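Local coordinates for tryptophan halogenase (Shewanella frigidimarina, PDB 2PYX), which probably works as a flavin-dependent monooxygenase of the tryptophan halogenase family, binding FAD to support halogenation of a tryptophan-like substrate, at residues D107-H119 and F137-Q149. Numbering follows the deposited sequence. Where two conformers were deposited one is given.
Sequences DSYLHPFSLPHGH and FAEAVCSQQVLTQ
Leu110 and Pro112 point from strand 108-112 onto Gln144 and Gln145 of helix 144-149, which crosses the strand at 112° in the flavin-dependent halogenase fold. The packing is tightest here. Leu110 lays CD2 3.6 Å from Thr148 OG1, while its CB lies against the amide of Gln145. That amide folds back because the chain bends at chi2, and its OE1 is taken by Arg93 of the neighbouring strand 87-95. Pro112 fits between two neighbours: its CG touches Cys142 SG at 3.7 Å and its CB comes 3.1 Å from Gln144 OE1.

Gln144 reaches out, extended beyond CG, to where the strand gives way to loop. Its OE1 takes the N-H of Ser114 at 2.9 Å, a fairly straight bond (158° at the hydrogen) tilted 31° from the carbonyl plane, with Ser114 OG a weak second neighbour. NE2 bonds to Gln90 OE1 and Asn167 O, so both ends of the buried amide are held and its flip is fixed. A leucine here would probably leave Ser114 N, Gln90 OE1 and Asn167 O without their mate and the loop after the strand less firmly held. Next to it, Phe113 packs on Lys89, the predicted active-site lysine.

The solvent side is confined to Ser114 and His117, both partly exposed: a water bridges Ser114 OG and Ser143 N, and the His117 ring leads away from helix 137-141. Between them Pro116 stays buried, side by side with Val141, CB to CG2 4.0 Å, as the chain enters a type II turn. The last grip is on the backbone: His117 N bonds to Val141 O at 2.7 Å, in the carbonyl plane.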
loop_
_atom_site.group_PDB
_atom_site.type_symbol
_atom_site.label_atom_id
_atom_site.label_comp_id
_atom_site.label_asym_id
_atom_site.label_seq_id
_atom_site.Cartn_x
_atom_site.Cartn_y
_atom_site.Cartn_z
ATOM N N ASP A 107 -3.351 -9.119 -23.025
ATOM C CA ASP A 107 -2.548 -9.571 -21.870
ATOM C C ASP A 107 -2.845 -8.657 -20.678
ATOM O O ASP A 107 -2.289 -7.575 -20.507
ATOM C CB ASP A 107 -1.065 -9.553 -22.226
ATOM C CG ASP A 107 -0.170 -9.933 -21.060
ATOM O OD1 ASP A 107 -0.683 -10.408 -20.034
ATOM O OD2 ASP A 107 1.037 -9.800 -21.197
ATOM N N SER A 108 -3.764 -9.138 -19.850
ATOM C CA SER A 108 -4.206 -8.385 -18.696
ATOM C C SER A 108 -4.797 -9.337 -17.686
ATOM O O SER A 108 -5.497 -10.310 -18.024
ATOM C CB SER A 108 -5.259 -7.415 -19.169
ATOM O OG SER A 108 -5.768 -6.635 -18.131
ATOM N N TYR A 109 -4.498 -9.051 -16.427
ATOM C CA TYR A 109 -5.167 -9.769 -15.347
ATOM C C TYR A 109 -5.378 -8.832 -14.154
ATOM O O TYR A 109 -4.738 -7.788 -14.043
ATOM C CB TYR A 109 -4.385 -11.021 -14.951
ATOM C CG TYR A 109 -3.212 -10.735 -14.044
ATOM C CD1 TYR A 109 -3.365 -10.686 -12.668
ATOM C CD2 TYR A 109 -1.948 -10.445 -14.557
ATOM C CE1 TYR A 109 -2.289 -10.437 -11.829
ATOM C CE2 TYR A 109 -0.856 -10.154 -13.717
ATOM C CZ TYR A 109 -1.045 -10.131 -12.344
ATOM O OH TYR A 109 0.033 -9.843 -11.513
ATOM N N LEU A 110 -6.305 -9.228 -13.282
ATOM C CA LEU A 110 -6.644 -8.456 -12.094
ATOM C C LEU A 110 -6.173 -9.115 -10.814
ATOM O O LEU A 110 -6.313 -10.324 -10.651
ATOM C CB LEU A 110 -8.172 -8.251 -11.977
ATOM C CG LEU A 110 -8.600 -7.306 -10.842
ATOM C CD1 LEU A 110 -8.110 -5.861 -10.983
ATOM C CD2 LEU A 110 -10.125 -7.370 -10.673
ATOM N N HIS A 111 -5.608 -8.295 -9.927
ATOM C CA HIS A 111 -5.379 -8.653 -8.546
ATOM C C HIS A 111 -6.393 -7.853 -7.757
ATOM O O HIS A 111 -6.170 -6.688 -7.461
ATOM C CB HIS A 111 -3.927 -8.378 -8.100
ATOM C CG HIS A 111 -3.695 -8.573 -6.631
ATOM N ND1 HIS A 111 -2.587 -8.074 -5.980
ATOM C CD2 HIS A 111 -4.460 -9.152 -5.673
ATOM C CE1 HIS A 111 -2.661 -8.374 -4.695
ATOM N NE2 HIS A 111 -3.794 -9.016 -4.479
ATOM N N PRO A 112 -7.553 -8.483 -7.450
ATOM C CA PRO A 112 -8.630 -7.751 -6.779
ATOM C C PRO A 112 -8.397 -7.663 -5.274
ATOM O O PRO A 112 -7.654 -8.483 -4.714
ATOM C CB PRO A 112 -9.851 -8.605 -7.043
ATOM C CG PRO A 112 -9.377 -9.905 -7.258
ATOM C CD PRO A 112 -7.924 -9.880 -7.693
ATOM N N PHE A 113 -9.029 -6.692 -4.612
ATOM C CA PHE A 113 -9.044 -6.640 -3.157
ATOM C C PHE A 113 -10.021 -7.663 -2.514
ATOM O O PHE A 113 -9.799 -8.104 -1.359
ATOM C CB PHE A 113 -9.355 -5.236 -2.628
ATOM C CG PHE A 113 -8.224 -4.254 -2.754
ATOM C CD1 PHE A 113 -6.907 -4.672 -2.582
ATOM C CD2 PHE A 113 -8.482 -2.901 -2.934
ATOM C CE1 PHE A 113 -5.879 -3.761 -2.681
ATOM C CE2 PHE A 113 -7.469 -1.977 -3.022
ATOM C CZ PHE A 113 -6.147 -2.432 -2.861
ATOM N N SER A 114 -11.068 -8.067 -3.236
ATOM C CA SER A 114 -12.014 -9.041 -2.708
ATOM C C SER A 114 -11.342 -10.392 -2.552
ATOM O O SER A 114 -10.606 -10.837 -3.451
ATOM C CB SER A 114 -13.176 -9.248 -3.660
ATOM O OG SER A 114 -14.139 -8.233 -3.599
ATOM N N LEU A 115 -11.590 -11.086 -1.447
ATOM C CA LEU A 115 -11.118 -12.466 -1.306
ATOM C C LEU A 115 -11.970 -13.422 -2.131
ATOM O O LEU A 115 -13.152 -13.145 -2.402
ATOM C CB LEU A 115 -11.108 -12.912 0.155
ATOM C CG LEU A 115 -10.214 -12.086 1.083
ATOM C CD1 LEU A 115 -10.421 -12.543 2.505
ATOM C CD2 LEU A 115 -8.766 -12.227 0.701
ATOM N N PRO A 116 -11.397 -14.569 -2.503
ATOM C CA PRO A 116 -12.129 -15.562 -3.265
ATOM C C PRO A 116 -13.430 -15.941 -2.595
ATOM O O PRO A 116 -13.472 -16.086 -1.389
ATOM C CB PRO A 116 -11.162 -16.735 -3.287
ATOM C CG PRO A 116 -9.806 -16.060 -3.346
ATOM C CD PRO A 116 -9.973 -14.968 -2.340
ATOM N N HIS A 117 -14.469 -16.090 -3.390
ATOM C CA HIS A 117 -15.789 -16.396 -2.843
ATOM C C HIS A 117 -15.782 -17.680 -2.042
ATOM O O HIS A 117 -15.137 -18.654 -2.422
ATOM C CB HIS A 117 -16.787 -16.512 -3.955
ATOM C CG HIS A 117 -18.198 -16.592 -3.474
ATOM N ND1 HIS A 117 -18.902 -15.478 -3.071
ATOM C CD2 HIS A 117 -19.058 -17.633 -3.405
ATOM C CE1 HIS A 117 -20.124 -15.846 -2.718
ATOM N NE2 HIS A 117 -20.246 -17.143 -2.927
ATOM N N GLY A 118 -16.505 -17.664 -0.928
ATOM C CA GLY A 118 -16.596 -18.833 -0.035
ATOM C C GLY A 118 -15.330 -19.193 0.702
ATOM O O GLY A 118 -15.185 -20.322 1.153
ATOM N N HIS A 119 -14.411 -18.239 0.859
ATOM C CA HIS A 119 -13.120 -18.504 1.487
ATOM C C HIS A 119 -13.212 -19.075 2.913
ATOM O O HIS A 119 -12.341 -19.825 3.329
ATOM C CB HIS A 119 -12.234 -17.249 1.450
ATOM C CG HIS A 119 -12.818 -16.061 2.135
ATOM N ND1 HIS A 119 -12.597 -15.786 3.467
ATOM C CD2 HIS A 119 -13.595 -15.058 1.664
ATOM C CE1 HIS A 119 -13.230 -14.673 3.791
ATOM N NE2 HIS A 119 -13.843 -14.214 2.717
ATOM N N PHE A 137 -8.843 -17.438 -13.162
ATOM C CA PHE A 137 -9.012 -17.581 -11.742
ATOM C C PHE A 137 -9.872 -16.450 -11.170
ATOM O O PHE A 137 -10.832 -16.695 -10.451
ATOM C CB PHE A 137 -7.627 -17.628 -11.079
ATOM C CG PHE A 137 -7.664 -17.707 -9.578
ATOM C CD1 PHE A 137 -8.297 -18.748 -8.911
ATOM C CD2 PHE A 137 -7.070 -16.714 -8.820
ATOM C CE1 PHE A 137 -8.318 -18.796 -7.517
ATOM C CE2 PHE A 137 -7.063 -16.764 -7.446
ATOM C CZ PHE A 137 -7.705 -17.782 -6.783
ATOM N N ALA A 138 -9.554 -15.213 -11.490
ATOM C CA ALA A 138 -10.289 -14.097 -10.897
ATOM C C ALA A 138 -11.767 -14.096 -11.299
ATOM O O ALA A 138 -12.640 -13.894 -10.452
ATOM C CB ALA A 138 -9.667 -12.773 -11.237
ATOM N N GLU A 139 -12.046 -14.370 -12.566
ATOM C CA GLU A 139 -13.473 -14.479 -12.923
ATOM C C GLU A 139 -14.183 -15.614 -12.181
ATOM O O GLU A 139 -15.364 -15.464 -11.815
ATOM C CB GLU A 139 -13.640 -14.648 -14.417
ATOM C CG GLU A 139 -15.133 -14.604 -14.814
ATOM C CD GLU A 139 -15.383 -14.616 -16.308
ATOM O OE1 GLU A 139 -14.484 -14.250 -17.096
ATOM O OE2 GLU A 139 -16.506 -15.007 -16.694
ATOM N N ALA A 140 -13.487 -16.739 -11.985
ATOM C CA ALA A 140 -14.085 -17.904 -11.362
ATOM C C ALA A 140 -14.429 -17.679 -9.899
ATOM O O ALA A 140 -15.393 -18.278 -9.399
ATOM C CB ALA A 140 -13.181 -19.114 -11.502
ATOM N N VAL A 141 -13.661 -16.843 -9.178
ATOM C CA VAL A 141 -13.762 -16.788 -7.718
ATOM C C VAL A 141 -14.173 -15.446 -7.156
ATOM O O VAL A 141 -14.388 -15.319 -5.965
ATOM C CB VAL A 141 -12.458 -17.227 -6.992
ATOM C CG1 VAL A 141 -12.003 -18.597 -7.449
ATOM C CG2 VAL A 141 -11.360 -16.205 -7.197
ATOM N N CYS A 142 -14.270 -14.420 -7.987
ATOM C CA CYS A 142 -14.702 -13.137 -7.465
ATOM C C CYS A 142 -15.532 -12.420 -8.500
ATOM O O CYS A 142 -15.638 -12.852 -9.640
ATOM C CB CYS A 142 -13.518 -12.261 -6.990
ATOM S SG CYS A 142 -12.616 -11.369 -8.326
ATOM N N SER A 143 -16.215 -11.375 -8.055
ATOM C CA SER A 143 -17.044 -10.587 -8.974
ATOM C C SER A 143 -16.302 -9.367 -9.503
ATOM O O SER A 143 -16.685 -8.781 -10.507
ATOM C CB SER A 143 -18.364 -10.159 -8.304
ATOM O OG SER A 143 -18.131 -9.316 -7.194
ATOM N N GLN A 144 -15.199 -8.982 -8.860
ATOM C CA GLN A 144 -14.529 -7.728 -9.222
ATOM C C GLN A 144 -13.884 -7.703 -10.580
ATOM O O GLN A 144 -13.690 -6.638 -11.166
ATOM C CB GLN A 144 -13.462 -7.380 -8.174
ATOM C CG GLN A 144 -14.049 -6.640 -7.047
ATOM C CD GLN A 144 -13.068 -6.249 -5.952
ATOM O OE1 GLN A 144 -12.157 -6.995 -5.658
ATOM N NE2 GLN A 144 -13.319 -5.104 -5.297
ATOM N N GLN A 145 -13.487 -8.852 -11.104
ATOM C CA GLN A 145 -12.871 -8.857 -12.434
ATOM C C GLN A 145 -13.863 -8.287 -13.434
ATOM O O GLN A 145 -13.580 -7.291 -14.102
ATOM C CB GLN A 145 -12.390 -10.245 -12.855
ATOM C CG GLN A 145 -11.838 -10.388 -14.278
ATOM C CD GLN A 145 -10.679 -9.419 -14.589
ATOM O OE1 GLN A 145 -10.766 -8.214 -14.323
ATOM N NE2 GLN A 145 -9.604 -9.944 -15.140
ATOM N N VAL A 146 -15.056 -8.872 -13.455
ATOM C CA VAL A 146 -16.113 -8.439 -14.356
ATOM C C VAL A 146 -16.567 -7.008 -14.043
ATOM O O VAL A 146 -16.709 -6.207 -14.954
ATOM C CB VAL A 146 -17.306 -9.435 -14.320
ATOM C CG1 VAL A 146 -18.492 -8.854 -15.052
ATOM C CG2 VAL A 146 -16.887 -10.778 -14.924
ATOM N N LEU A 147 -16.755 -6.679 -12.763
ATOM C CA LEU A 147 -17.295 -5.389 -12.393
ATOM C C LEU A 147 -16.321 -4.243 -12.681
ATOM O O LEU A 147 -16.703 -3.187 -13.150
ATOM C CB LEU A 147 -17.728 -5.405 -10.929
ATOM C CG LEU A 147 -18.798 -6.467 -10.608
ATOM C CD1 LEU A 147 -19.024 -6.651 -9.119
ATOM C CD2 LEU A 147 -20.114 -6.131 -11.266
ATOM N N THR A 148 -15.041 -4.454 -12.405
ATOM C CA THR A 148 -14.050 -3.422 -12.664
ATOM C C THR A 148 -13.822 -3.244 -14.170
ATOM O O THR A 148 -13.552 -2.137 -14.617
ATOM C CB THR A 148 -12.723 -3.679 -11.900
ATOM O OG1 THR A 148 -12.182 -4.931 -12.299
ATOM C CG2 THR A 148 -12.958 -3.661 -10.410
ATOM N N GLN A 149 -13.936 -4.332 -14.942
ATOM C CA GLN A 149 -13.850 -4.215 -16.408
ATOM C C GLN A 149 -14.941 -3.270 -16.927
ATOM O O GLN A 149 -14.752 -2.527 -17.905
ATOM C CB GLN A 149 -13.967 -5.590 -17.048
ATOM C CG GLN A 149 -12.680 -6.403 -16.916
ATOM C CD GLN A 149 -12.820 -7.865 -17.359
ATOM O OE1 GLN A 149 -11.820 -8.511 -17.687
ATOM N NE2 GLN A 149 -14.054 -8.386 -17.379
HETATM O O HOH W 1 -15.798 -10.047 -5.465
#